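PDB 7KR6: glycoside hydrolase family 16 protein from Bacteroides ovatus, which acts as an endo-glucanase, probably hydrolysing O-glycosidic bonds in beta-glucans such as those of mixed linkage. Local coordinates for residues 85-90 and 238-243; 114-119 and 234-239; 123-128 and 260-265. The protein carries 1 engineered substitution. All coordinates share one frame; numbering follows the deposited sequence.

Contact 1: residues 85-90 and 238-243; sequences LTAERK and LAVGGA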
ATOM      1  N   LEU A  85     -24.391   8.683  -6.614  1.00 20.08           N
ATOM      2  CA  LEU A  85     -23.788   7.618  -7.423  1.00 19.98           C
ATOM      3  C   LEU A  85     -24.399   6.280  -6.989  1.00 22.68           C
ATOM      4  O   LEU A  85     -24.253   5.902  -5.790  1.00 22.14           O
ATOM      5  CB  LEU A  85     -22.272   7.607  -7.231  1.00 20.43           C
ATOM      6  CG  LEU A  85     -21.591   8.963  -7.399  1.00 21.79           C
ATOM      7  CD1 LEU A  85     -20.114   8.871  -7.080  1.00 21.20           C
ATOM      8  CD2 LEU A  85     -21.799   9.539  -8.802  1.00 23.40           C
ATOM      9  N   THR A  86     -24.995   5.588  -7.943  1.00 22.10           N
ATOM     10  CA  THR A  86     -25.740   4.332  -7.665  1.00 22.80           C
ATOM     11  C   THR A  86     -25.041   3.144  -8.285  1.00 22.12           C
ATOM     12  O   THR A  86     -24.862   3.080  -9.493  1.00 24.07           O
ATOM     13  CB  THR A  86     -27.167   4.413  -8.213  1.00 22.75           C
ATOM     14  OG1 THR A  86     -27.777   5.549  -7.591  1.00 24.66           O
ATOM     15  CG2 THR A  86     -27.904   3.116  -7.916  1.00 24.41           C
ATOM     16  N   ALA A  87     -24.666   2.178  -7.447  1.00 21.79           N
ATOM     17  CA  ALA A  87     -24.140   0.882  -7.897  1.00 20.33           C
ATOM     18  C   ALA A  87     -25.304  -0.118  -7.920  1.00 22.70           C
ATOM     19  O   ALA A  87     -26.103  -0.115  -6.987  1.00 24.39           O
ATOM     20  CB  ALA A  87     -23.050   0.419  -6.989  1.00 20.47           C
ATOM     21  N   GLU A  88     -25.416  -0.844  -9.004  1.00 23.84           N
ATOM     22  CA  GLU A  88     -26.566  -1.739  -9.274  1.00 24.32           C
ATOM     23  C   GLU A  88     -26.068  -3.030  -9.895  1.00 25.58           C
ATOM     24  O   GLU A  88     -25.208  -2.992 -10.782  1.00 23.62           O
ATOM     25  CB  GLU A  88     -27.510  -1.073 -10.269  1.00 28.56           C
ATOM     26  CG  GLU A  88     -28.638  -1.996 -10.691  1.00 33.00           C
ATOM     27  CD  GLU A  88     -29.711  -1.295 -11.507  1.00 34.45           C
ATOM     28  OE1 GLU A  88     -29.441  -0.193 -12.050  1.00 32.80           O
ATOM     29  OE2 GLU A  88     -30.806  -1.849 -11.595  1.00 37.57           O
ATOM     30  N   ARG A  89     -26.649  -4.166  -9.484  1.00 23.76           N
ATOM     31  CA  ARG A  89     -26.358  -5.449 -10.124  1.00 24.71           C
ATOM     32  C   ARG A  89     -27.621  -5.986 -10.811  1.00 23.43           C
ATOM     33  O   ARG A  89     -28.688  -5.990 -10.190  1.00 25.75           O
ATOM     34  CB  ARG A  89     -25.868  -6.453  -9.087  1.00 23.32           C
ATOM     35  CG  ARG A  89     -25.443  -7.761  -9.723  1.00 25.30           C
ATOM     36  CD  ARG A  89     -24.748  -8.648  -8.722  1.00 25.44           C
ATOM     37  NE  ARG A  89     -24.515  -9.995  -9.199  1.00 27.01           N
ATOM     38  CZ  ARG A  89     -23.838 -10.920  -8.532  1.00 27.74           C
ATOM     39  NH1 ARG A  89     -23.374 -10.654  -7.314  1.00 28.62           N
ATOM     40  NH2 ARG A  89     -23.641 -12.107  -9.077  1.00 29.47           N
ATOM     41  N   LYS A  90     -27.457  -6.452 -12.037  1.00 27.14           N
ATOM     42  CA  LYS A  90     -28.550  -7.013 -12.875  1.00 29.84           C
ATOM     43  C   LYS A  90     -27.976  -8.300 -13.459  1.00 30.45           C
ATOM     44  O   LYS A  90     -27.125  -8.230 -14.346  1.00 29.06           O
ATOM     45  CB  LYS A  90     -29.038  -5.962 -13.883  1.00 32.34           C
ATOM     46  N   LEU A 238     -18.024   5.441  -7.372  1.00 18.93           N
ATOM     47  CA  LEU A 238     -18.323   4.238  -6.553  1.00 19.50           C
ATOM     48  C   LEU A 238     -17.944   3.047  -7.425  1.00 18.23           C
ATOM     49  O   LEU A 238     -18.736   2.603  -8.288  1.00 18.43           O
ATOM     50  CB  LEU A 238     -19.777   4.251  -6.077  1.00 19.42           C
ATOM     51  CG  LEU A 238     -20.237   3.011  -5.300  1.00 19.42           C
ATOM     52  CD1 LEU A 238     -19.426   2.827  -4.028  1.00 21.66           C
ATOM     53  CD2 LEU A 238     -21.676   3.205  -4.909  1.00 21.15           C
ATOM     54  N   ALA A 239     -16.736   2.519  -7.210  1.00 18.15           N
ATOM     55  CA  ALA A 239     -16.276   1.321  -7.931  1.00 19.85           C
ATOM     56  C   ALA A 239     -16.854   0.110  -7.197  1.00 17.80           C
ATOM     57  O   ALA A 239     -17.219   0.245  -6.008  1.00 19.38           O
ATOM     58  CB  ALA A 239     -14.772   1.265  -8.032  1.00 20.37           C
ATOM     59  N   VAL A 240     -16.998  -0.980  -7.948  1.00 19.45           N
ATOM     60  CA  VAL A 240     -17.401  -2.303  -7.393  1.00 20.65           C
ATOM     61  C   VAL A 240     -16.327  -3.326  -7.753  1.00 20.53           C
ATOM     62  O   VAL A 240     -16.054  -3.594  -8.974  1.00 20.75           O
ATOM     63  CB  VAL A 240     -18.781  -2.705  -7.936  1.00 20.89           C
ATOM     64  CG1 VAL A 240     -19.270  -3.973  -7.264  1.00 22.68           C
ATOM     65  CG2 VAL A 240     -19.789  -1.579  -7.801  1.00 22.20           C
ATOM     66  N   GLY A 241     -15.717  -3.942  -6.726  1.00 19.89           N
ATOM     67  CA  GLY A 241     -14.537  -4.778  -6.941  1.00 19.42           C
ATOM     68  C   GLY A 241     -13.340  -3.989  -7.439  1.00 19.12           C
ATOM     69  O   GLY A 241     -13.417  -2.761  -7.488  1.00 21.03           O
ATOM     70  N   GLY A 242     -12.328  -4.696  -7.879  1.00 19.67           N
ATOM     71  CA  GLY A 242     -11.023  -4.123  -8.211  1.00 19.58           C
ATOM     72  C   GLY A 242      -9.951  -4.645  -7.273  1.00 20.28           C
ATOM     73  O   GLY A 242     -10.241  -5.024  -6.121  1.00 19.97           O
ATOM     74  N   ALA A 243      -8.704  -4.545  -7.704  1.00 21.48           N
ATOM     75  CA  ALA A 243      -7.550  -5.092  -6.961  1.00 21.61           C
ATOM     76  C   ALA A 243      -7.493  -4.533  -5.537  1.00 20.24           C
ATOM     77  O   ALA A 243      -7.179  -5.285  -4.623  1.00 21.21           O
ATOM     78  CB  ALA A 243      -6.269  -4.803  -7.652  1.00 23.04           C
TER
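L85, A87, L238 and V240 form the whole of this contact; no hydrogen bond links 85-90 with 238-243, and the side chains that meet are all apolar. L238 lies opposite L85, their CB atoms 4.3 Å apart. From there the L238 side chain, with CG anti to the backbone N (chi1 176°), leans along the facing strand. Its branch CD2 meets CB of A87 at 3.7 Å. V240 follows two residues later and brings CG2 to within 3.9 Å of the same A87 CB, and this one methyl therefore receives both a leucine and a valine branch. Alanine suits the place because its short side chain lets these two larger residues come close, while leucine and valine are bulky enough to bridge strands whose axes approach to 7.6 Å.

The two strands run nearly parallel, 17° apart. They belong to facing layers of the beta-sandwich (jelly roll) of glycoside hydrolase family 16, so side chains fill the interval that backbone bonds would bridge within a layer. L85 and A87 bond instead through their backbones to M264 and V262.

Some of the apolar groups also rest on backbone atoms. CD2 of L238 lies 3.8 Å from O of L85, and CD1 of L85 comes to 4.0 Å from N of L238. The polar groups of 238-240 look elsewhere: O of L238 takes a hydrogen bond from S96 OG, and N of V240 gives one to Q65 OE1. T86 and E88 point their CB atoms away from the contact, as suits polar residues at partly exposed positions.

Contact 2: residues 114-119 and 234-239; sequences ASIKLP and ILFNLA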
ATOM      1  N   ALA A 114     -15.602  18.047   1.033  1.00 19.84           N
ATOM      2  CA  ALA A 114     -16.871  17.480   0.566  1.00 19.48           C
ATOM      3  C   ALA A 114     -17.541  16.756   1.724  1.00 19.77           C
ATOM      4  O   ALA A 114     -16.830  16.160   2.545  1.00 21.32           O
ATOM      5  CB  ALA A 114     -16.678  16.576  -0.602  1.00 19.95           C
ATOM      6  N   SER A 115     -18.861  16.790   1.720  1.00 20.45           N
ATOM      7  CA  SER A 115     -19.730  16.100   2.701  1.00 19.83           C
ATOM      8  C   SER A 115     -20.339  14.879   2.009  1.00 19.41           C
ATOM      9  O   SER A 115     -21.059  15.025   0.977  1.00 21.01           O
ATOM     10  CB  SER A 115     -20.785  17.034   3.255  1.00 21.10           C
ATOM     11  OG  SER A 115     -21.657  16.364   4.150  1.00 20.71           O
ATOM     12  N   ILE A 116     -20.002  13.697   2.527  1.00 19.53           N
ATOM     13  CA  ILE A 116     -20.277  12.414   1.847  1.00 18.77           C
ATOM     14  C   ILE A 116     -20.891  11.440   2.844  1.00 18.99           C
ATOM     15  O   ILE A 116     -20.329  11.257   3.939  1.00 20.42           O
ATOM     16  CB  ILE A 116     -18.990  11.826   1.233  1.00 18.41           C
ATOM     17  CG1 ILE A 116     -18.287  12.835   0.321  1.00 20.78           C
ATOM     18  CG2 ILE A 116     -19.283  10.552   0.481  1.00 19.55           C
ATOM     19  CD1 ILE A 116     -16.949  12.351  -0.214  1.00 19.90           C
ATOM     20  N   LYS A 117     -21.917  10.762   2.364  1.00 20.20           N
ATOM     21  CA  LYS A 117     -22.560   9.617   3.036  1.00 20.42           C
ATOM     22  C   LYS A 117     -22.220   8.383   2.214  1.00 20.79           C
ATOM     23  O   LYS A 117     -22.508   8.344   1.024  1.00 20.53           O
ATOM     24  CB  LYS A 117     -24.071   9.821   3.143  1.00 22.76           C
ATOM     25  CG  LYS A 117     -24.734   8.675   3.908  1.00 26.05           C
ATOM     26  CD  LYS A 117     -26.102   9.074   4.399  1.00 31.60           C
ATOM     27  CE  LYS A 117     -27.199   8.423   3.617  1.00 36.31           C
ATOM     28  NZ  LYS A 117     -28.504   9.050   3.941  1.00 37.85           N
ATOM     29  N   LEU A 118     -21.660   7.383   2.884  1.00 20.56           N
ATOM     30  CA  LEU A 118     -21.092   6.186   2.228  1.00 20.21           C
ATOM     31  C   LEU A 118     -21.983   4.998   2.567  1.00 23.81           C
ATOM     32  O   LEU A 118     -22.454   4.867   3.695  1.00 25.95           O
ATOM     33  CB  LEU A 118     -19.664   5.958   2.729  1.00 20.32           C
ATOM     34  CG  LEU A 118     -18.642   6.970   2.251  1.00 21.11           C
ATOM     35  CD1 LEU A 118     -17.287   6.734   2.900  1.00 22.80           C
ATOM     36  CD2 LEU A 118     -18.567   6.969   0.726  1.00 22.35           C
ATOM     37  N   PRO A 119     -22.137   4.072   1.607  1.00 22.86           N
ATOM     38  CA  PRO A 119     -22.761   2.775   1.851  1.00 23.36           C
ATOM     39  C   PRO A 119     -21.793   1.936   2.703  1.00 21.86           C
ATOM     40  O   PRO A 119     -20.581   2.183   2.768  1.00 23.08           O
ATOM     41  CB  PRO A 119     -22.867   2.152   0.459  1.00 24.07           C
ATOM     42  CG  PRO A 119     -21.675   2.725  -0.243  1.00 25.61           C
ATOM     43  CD  PRO A 119     -21.525   4.138   0.280  1.00 24.88           C
ATOM     44  N   ILE A 234     -11.344  17.421  -9.921  1.00 19.45           N
ATOM     45  CA  ILE A 234     -12.007  16.621  -8.849  1.00 19.38           C
ATOM     46  C   ILE A 234     -12.703  15.437  -9.472  1.00 21.28           C
ATOM     47  O   ILE A 234     -13.302  15.555 -10.565  1.00 20.07           O
ATOM     48  CB  ILE A 234     -12.972  17.504  -8.042  1.00 20.94           C
ATOM     49  CG1 ILE A 234     -12.295  18.741  -7.478  1.00 22.44           C
ATOM     50  CG2 ILE A 234     -13.657  16.706  -6.937  1.00 20.51           C
ATOM     51  CD1 ILE A 234     -13.235  19.896  -7.151  1.00 25.00           C
ATOM     52  N   LEU A 235     -12.652  14.307  -8.769  1.00 20.28           N
ATOM     53  CA  LEU A 235     -13.403  13.110  -9.144  1.00 18.12           C
ATOM     54  C   LEU A 235     -14.119  12.534  -7.936  1.00 17.63           C
ATOM     55  O   LEU A 235     -13.621  12.663  -6.796  1.00 18.65           O
ATOM     56  CB  LEU A 235     -12.530  11.999  -9.726  1.00 18.17           C
ATOM     57  CG  LEU A 235     -11.657  12.389 -10.915  1.00 18.59           C
ATOM     58  CD1 LEU A 235     -10.250  12.716 -10.469  1.00 18.94           C
ATOM     59  CD2 LEU A 235     -11.655  11.286 -11.924  1.00 17.60           C
ATOM     60  N   PHE A 236     -15.284  11.938  -8.230  1.00 17.33           N
ATOM     61  CA  PHE A 236     -16.037  11.065  -7.279  1.00 18.63           C
ATOM     62  C   PHE A 236     -16.448   9.808  -8.017  1.00 18.11           C
ATOM     63  O   PHE A 236     -16.891   9.872  -9.174  1.00 18.37           O
ATOM     64  CB  PHE A 236     -17.309  11.720  -6.737  1.00 20.77           C
ATOM     65  CG  PHE A 236     -17.125  12.968  -5.907  1.00 20.08           C
ATOM     66  CD1 PHE A 236     -16.842  12.937  -4.556  1.00 21.12           C
ATOM     67  CD2 PHE A 236     -17.302  14.204  -6.515  1.00 19.99           C
ATOM     68  CE1 PHE A 236     -16.742  14.112  -3.819  1.00 21.18           C
ATOM     69  CE2 PHE A 236     -17.129  15.373  -5.799  1.00 19.67           C
ATOM     70  CZ  PHE A 236     -16.860  15.330  -4.450  1.00 20.75           C
ATOM     71  N   ASN A 237     -16.380   8.659  -7.349  1.00 17.88           N
ATOM     72  CA  ASN A 237     -16.844   7.411  -8.020  1.00 17.59           C
ATOM     73  C   ASN A 237     -17.190   6.381  -6.966  1.00 19.86           C
ATOM     74  O   ASN A 237     -16.717   6.501  -5.807  1.00 18.22           O
ATOM     75  CB  ASN A 237     -15.801   6.809  -8.955  1.00 18.22           C
ATOM     76  CG  ASN A 237     -14.619   6.269  -8.190  1.00 18.99           C
ATOM     77  OD1 ASN A 237     -13.865   7.038  -7.556  1.00 20.74           O
ATOM     78  ND2 ASN A 237     -14.595   4.948  -8.007  1.00 19.36           N
ATOM     79  N   LEU A 238     -18.024   5.441  -7.372  1.00 18.93           N
ATOM     80  CA  LEU A 238     -18.323   4.238  -6.553  1.00 19.50           C
ATOM     81  C   LEU A 238     -17.944   3.047  -7.425  1.00 18.23           C
ATOM     82  O   LEU A 238     -18.736   2.603  -8.288  1.00 18.43           O
ATOM     83  CB  LEU A 238     -19.777   4.251  -6.077  1.00 19.42           C
ATOM     84  CG  LEU A 238     -20.237   3.011  -5.300  1.00 19.42           C
ATOM     85  CD1 LEU A 238     -19.426   2.827  -4.028  1.00 21.66           C
ATOM     86  CD2 LEU A 238     -21.676   3.205  -4.909  1.00 21.15           C
ATOM     87  N   ALA A 239     -16.736   2.519  -7.210  1.00 18.15           N
ATOM     88  CA  ALA A 239     -16.276   1.321  -7.931  1.00 19.85           C
ATOM     89  C   ALA A 239     -16.854   0.110  -7.197  1.00 17.80           C
ATOM     90  O   ALA A 239     -17.219   0.245  -6.008  1.00 19.38           O
ATOM     91  CB  ALA A 239     -14.772   1.265  -8.032  1.00 20.37           C
TER
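F236 sets its ring with CG anti to the carbonyl carbon (chi1 -63°), and I116 places CG1 in the same way (chi1 -53°), its chain then running on extended to CD1; between them the two torsions carry ring and methyl toward each other between the two strands, in the interior of the family 16 beta-sandwich. Segment 114-119 comes from one layer, 234-239 from the facing one, and their touching parts point almost the same way, only 3° apart. With the CA atoms of I116 and F236 10.2 Å apart, the backbones are well separated, and the length of the phenylalanine side chain lets it reach the smaller side chains of the other layer.

The ring is met at its edge, near its own plane. CD1 of I116 touches CE1 of F236 at 4.0 Å, and CB of A114 lies 4.0 Å from F236 CZ. The small alanine and the extended tip of the isoleucine thus sit side by side along the rim. F129, on strand 125-133, meets the same ring with its plane almost parallel to it. A114, I116 and F236 are buried and apolar, which suits an interior where neither strand bonds the other. K117, by contrast, takes its ammonium group to a salt bridge with D77.

Farther along, where strand 112-117 has given way to a loop, the compact ring of P119 brings CG to 4.4 Å from CD1 of L238.

Contact 3: residues 123-128 and 260-265; sequences GGLWPA and QKVNMY. With G2F (2-deoxy-2-fluoro-alpha-D-glucopyranose), chain C.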
ATOM      1  N   GLY A 123     -17.423  -6.354   1.404  1.00 21.88           N
ATOM      2  CA  GLY A 123     -17.711  -7.297   0.300  1.00 22.14           C
ATOM      3  C   GLY A 123     -17.529  -6.711  -1.077  1.00 19.91           C
ATOM      4  O   GLY A 123     -17.989  -7.304  -2.061  1.00 21.53           O
ATOM      5  N   GLY A 124     -16.812  -5.590  -1.187  1.00 19.51           N
ATOM      6  CA  GLY A 124     -16.276  -5.181  -2.488  1.00 19.64           C
ATOM      7  C   GLY A 124     -16.642  -3.783  -2.977  1.00 20.83           C
ATOM      8  O   GLY A 124     -16.131  -3.434  -4.063  1.00 20.93           O
ATOM      9  N   LEU A 125     -17.382  -2.975  -2.239  1.00 19.41           N
ATOM     10  CA  LEU A 125     -17.631  -1.576  -2.720  1.00 19.77           C
ATOM     11  C   LEU A 125     -16.381  -0.731  -2.465  1.00 17.98           C
ATOM     12  O   LEU A 125     -15.665  -0.949  -1.450  1.00 18.64           O
ATOM     13  CB  LEU A 125     -18.860  -0.995  -2.053  1.00 19.36           C
ATOM     14  CG  LEU A 125     -20.183  -1.768  -2.191  1.00 22.58           C
ATOM     15  CD1 LEU A 125     -21.314  -0.957  -1.578  1.00 26.33           C
ATOM     16  CD2 LEU A 125     -20.455  -2.064  -3.647  1.00 26.29           C
ATOM     17  N   TRP A 126     -16.088   0.193  -3.388  1.00 17.88           N
ATOM     18  CA  TRP A 126     -14.864   1.009  -3.356  1.00 17.02           C
ATOM     19  C   TRP A 126     -15.203   2.436  -3.747  1.00 16.54           C
ATOM     20  O   TRP A 126     -14.933   2.881  -4.894  1.00 16.74           O
ATOM     21  CB  TRP A 126     -13.842   0.339  -4.271  1.00 17.59           C
ATOM     22  CG  TRP A 126     -12.530   1.025  -4.415  1.00 16.91           C
ATOM     23  CD1 TRP A 126     -11.985   2.026  -3.658  1.00 18.32           C
ATOM     24  CD2 TRP A 126     -11.554   0.691  -5.409  1.00 17.96           C
ATOM     25  NE1 TRP A 126     -10.747   2.365  -4.146  1.00 17.65           N
ATOM     26  CE2 TRP A 126     -10.469   1.568  -5.225  1.00 18.33           C
ATOM     27  CE3 TRP A 126     -11.532  -0.204  -6.489  1.00 18.26           C
ATOM     28  CZ2 TRP A 126      -9.356   1.539  -6.055  1.00 18.84           C
ATOM     29  CZ3 TRP A 126     -10.425  -0.240  -7.301  1.00 19.30           C
ATOM     30  CH2 TRP A 126      -9.357   0.614  -7.079  1.00 18.79           C
ATOM     31  N   PRO A 127     -15.770   3.199  -2.807  1.00 17.53           N
ATOM     32  CA  PRO A 127     -15.997   4.639  -3.025  1.00 16.68           C
ATOM     33  C   PRO A 127     -14.700   5.423  -2.901  1.00 17.94           C
ATOM     34  O   PRO A 127     -13.832   5.037  -2.101  1.00 16.80           O
ATOM     35  CB  PRO A 127     -16.859   5.046  -1.845  1.00 17.42           C
ATOM     36  CG  PRO A 127     -16.492   4.031  -0.742  1.00 17.11           C
ATOM     37  CD  PRO A 127     -16.268   2.740  -1.495  1.00 17.54           C
ATOM     38  N   ALA A 128     -14.606   6.540  -3.634  1.00 17.04           N
ATOM     39  CA  ALA A 128     -13.415   7.407  -3.543  1.00 15.60           C
ATOM     40  C   ALA A 128     -13.781   8.864  -3.876  1.00 14.72           C
ATOM     41  O   ALA A 128     -14.757   9.142  -4.635  1.00 17.06           O
ATOM     42  CB  ALA A 128     -12.316   6.881  -4.430  1.00 16.46           C
ATOM     43  N   GLN A 260     -29.768  -5.697  -6.364  1.00 23.65           N
ATOM     44  CA  GLN A 260     -29.518  -4.723  -5.288  1.00 24.70           C
ATOM     45  C   GLN A 260     -29.018  -3.401  -5.903  1.00 23.57           C
ATOM     46  O   GLN A 260     -28.215  -3.468  -6.873  1.00 23.30           O
ATOM     47  CB  GLN A 260     -28.477  -5.296  -4.315  1.00 24.21           C
ATOM     48  CG  GLN A 260     -28.451  -4.525  -3.020  1.00 24.65           C
ATOM     49  CD  GLN A 260     -27.454  -5.056  -2.023  1.00 26.97           C
ATOM     50  OE1 GLN A 260     -26.830  -6.090  -2.214  1.00 28.53           O
ATOM     51  NE2 GLN A 260     -27.283  -4.312  -0.947  1.00 29.33           N
ATOM     52  N   LYS A 261     -29.449  -2.288  -5.320  1.00 25.45           N
ATOM     53  CA  LYS A 261     -28.922  -0.938  -5.634  1.00 25.63           C
ATOM     54  C   LYS A 261     -28.329  -0.375  -4.335  1.00 26.60           C
ATOM     55  O   LYS A 261     -28.960  -0.511  -3.263  1.00 27.28           O
ATOM     56  CB  LYS A 261     -30.009  -0.071  -6.283  1.00 27.21           C
ATOM     57  N   VAL A 262     -27.136   0.218  -4.398  1.00 23.84           N
ATOM     58  CA  VAL A 262     -26.558   0.947  -3.233  1.00 23.85           C
ATOM     59  C   VAL A 262     -26.107   2.328  -3.726  1.00 23.93           C
ATOM     60  O   VAL A 262     -25.562   2.430  -4.804  1.00 24.67           O
ATOM     61  CB  VAL A 262     -25.388   0.211  -2.544  1.00 27.40           C
ATOM     62  CG1 VAL A 262     -25.805  -1.188  -2.088  1.00 30.61           C
ATOM     63  CG2 VAL A 262     -24.161   0.130  -3.421  1.00 31.34           C
ATOM     64  N   ASN A 263     -26.276   3.309  -2.872  1.00 23.93           N
ATOM     65  CA  ASN A 263     -25.980   4.729  -3.182  1.00 24.85           C
ATOM     66  C   ASN A 263     -24.811   5.263  -2.368  1.00 24.20           C
ATOM     67  O   ASN A 263     -24.645   4.937  -1.194  1.00 23.26           O
ATOM     68  CB  ASN A 263     -27.164   5.615  -2.853  1.00 23.95           C
ATOM     69  CG  ASN A 263     -28.325   5.408  -3.802  1.00 26.15           C
ATOM     70  OD1 ASN A 263     -28.140   4.917  -4.914  1.00 25.41           O
ATOM     71  ND2 ASN A 263     -29.512   5.820  -3.364  1.00 32.27           N
ATOM     72  N   MET A 264     -24.001   6.075  -3.022  1.00 22.66           N
ATOM     73  CA  MET A 264     -23.067   7.000  -2.364  1.00 21.84           C
ATOM     74  C   MET A 264     -23.617   8.410  -2.611  1.00 19.31           C
ATOM     75  O   MET A 264     -24.006   8.689  -3.735  1.00 20.88           O
ATOM     76  CB  MET A 264     -21.692   6.827  -2.996  1.00 21.31           C
ATOM     77  CG  MET A 264     -20.694   7.883  -2.684  1.00 21.08           C
ATOM     78  SD  MET A 264     -19.133   7.457  -3.544  1.00 21.49           S
ATOM     79  CE  MET A 264     -18.071   8.791  -3.047  1.00 20.43           C
ATOM     80  N   TYR A 265     -23.659   9.232  -1.578  1.00 20.58           N
ATOM     81  CA  TYR A 265     -24.283  10.576  -1.617  1.00 21.56           C
ATOM     82  C   TYR A 265     -23.259  11.662  -1.314  1.00 21.59           C
ATOM     83  O   TYR A 265     -22.525  11.602  -0.297  1.00 19.95           O
ATOM     84  CB  TYR A 265     -25.379  10.669  -0.564  1.00 22.44           C
ATOM     85  CG  TYR A 265     -26.473   9.628  -0.631  1.00 23.46           C
ATOM     86  CD1 TYR A 265     -27.588   9.818  -1.420  1.00 26.07           C
ATOM     87  CD2 TYR A 265     -26.429   8.482   0.153  1.00 26.23           C
ATOM     88  CE1 TYR A 265     -28.609   8.885  -1.460  1.00 26.51           C
ATOM     89  CE2 TYR A 265     -27.444   7.544   0.125  1.00 26.04           C
ATOM     90  CZ  TYR A 265     -28.564   7.774  -0.649  1.00 26.45           C
ATOM     91  OH  TYR A 265     -29.567   6.842  -0.687  1.00 29.29           O
TER
HETATM   92  C1  G2F C   1      -6.027   6.499  -7.261  1.00 17.26           C
HETATM   93  C2  G2F C   1      -5.725   5.384  -8.202  1.00 18.10           C
HETATM   94  C3  G2F C   1      -6.820   5.211  -9.234  1.00 17.79           C
HETATM   95  C4  G2F C   1      -8.109   4.939  -8.499  1.00 16.81           C
HETATM   96  C5  G2F C   1      -8.378   6.182  -7.595  1.00 17.43           C
HETATM   97  C6  G2F C   1      -9.673   6.194  -6.817  1.00 18.70           C
HETATM   98  O3  G2F C   1      -6.484   4.164 -10.138  1.00 18.78           O
HETATM   99  O4  G2F C   1      -9.162   4.712  -9.501  1.00 18.64           O
HETATM  100  O5  G2F C   1      -7.319   6.398  -6.642  1.00 18.90           O
HETATM  101  O6  G2F C   1      -9.824   4.924  -6.079  1.00 19.33           O
HETATM  102  F2  G2F C   1      -4.425   5.594  -8.755  1.00 20.54           F
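The strands that carry L125 and P127 on one side and V262 and M264 on the other run nearly parallel, 17° apart with axes 9.5 Å from each other, and share no hydrogen bond. Side chains bridge the interval. L125 and V262 reach toward each other tip to tip, L125 CD1 meeting V262 CG2 at 3.6 Å. With CG1 anti to the carbonyl carbon (chi1 -57°), V262 puts CG2 between the backbone N and the carbonyl carbon, the crowded position, from where it meets L125. Two branched aliphatic residues suit this spot, each offering a methyl to the other.

Farther along, M264 uses its length. Its chain is fully extended, so the thioether crosses to the other layer, where SD lies 3.7 Å from CB of P127 and CE rests 3.7 Å from O of A128. An unbranched, slender side chain is well fitted to such a reach, and P127 presents the CB edge of its ring to the sulfur. On the outward side of 260-265, N263 ND2 gives Y265 OH a hydrogen bond of 2.9 Å, nearly straight at 173° and in the amide plane of N263, which fixes the rotation of that amide; OD1 of N263 is hydrogen-bonded to T86 OG1.

W126 and A128 turn the opposite way from P127, toward the bound 2-fluoroglucose. Its O6 lies 3.3 Å from W126 NE1, and C6 packs 3.6 Å from A128 CB. F244 stacks on the W126 ring, and N61 ND2 hydrogen-bonds the sugar. One strand of the family 16 beta-sandwich thus shows both faces: L125 and P127 join the core between layers, while W126 and A128 line the glycan-binding cleft.

Overall arrangement
From the N terminus, strand 80-90 supplies the first half of contact 1, whose loop closes only when strand 232-240 returns to it 148 residues later. Inside that span begins contact 2, closed by the same late strand; the two overlap at L238 and A239, so contact 2 is nested in contact 1 and shares its far end. Contact 3 starts at 123-128, within both loops, and closes beyond them at 260-265, crossing each. The crossing is stitched by backbone bonds, A239 O with W126 N in one layer and K117 N with Y265 O in the other. Together the three contacts join the cleft-bearing layer of the sandwich to the layer behind it.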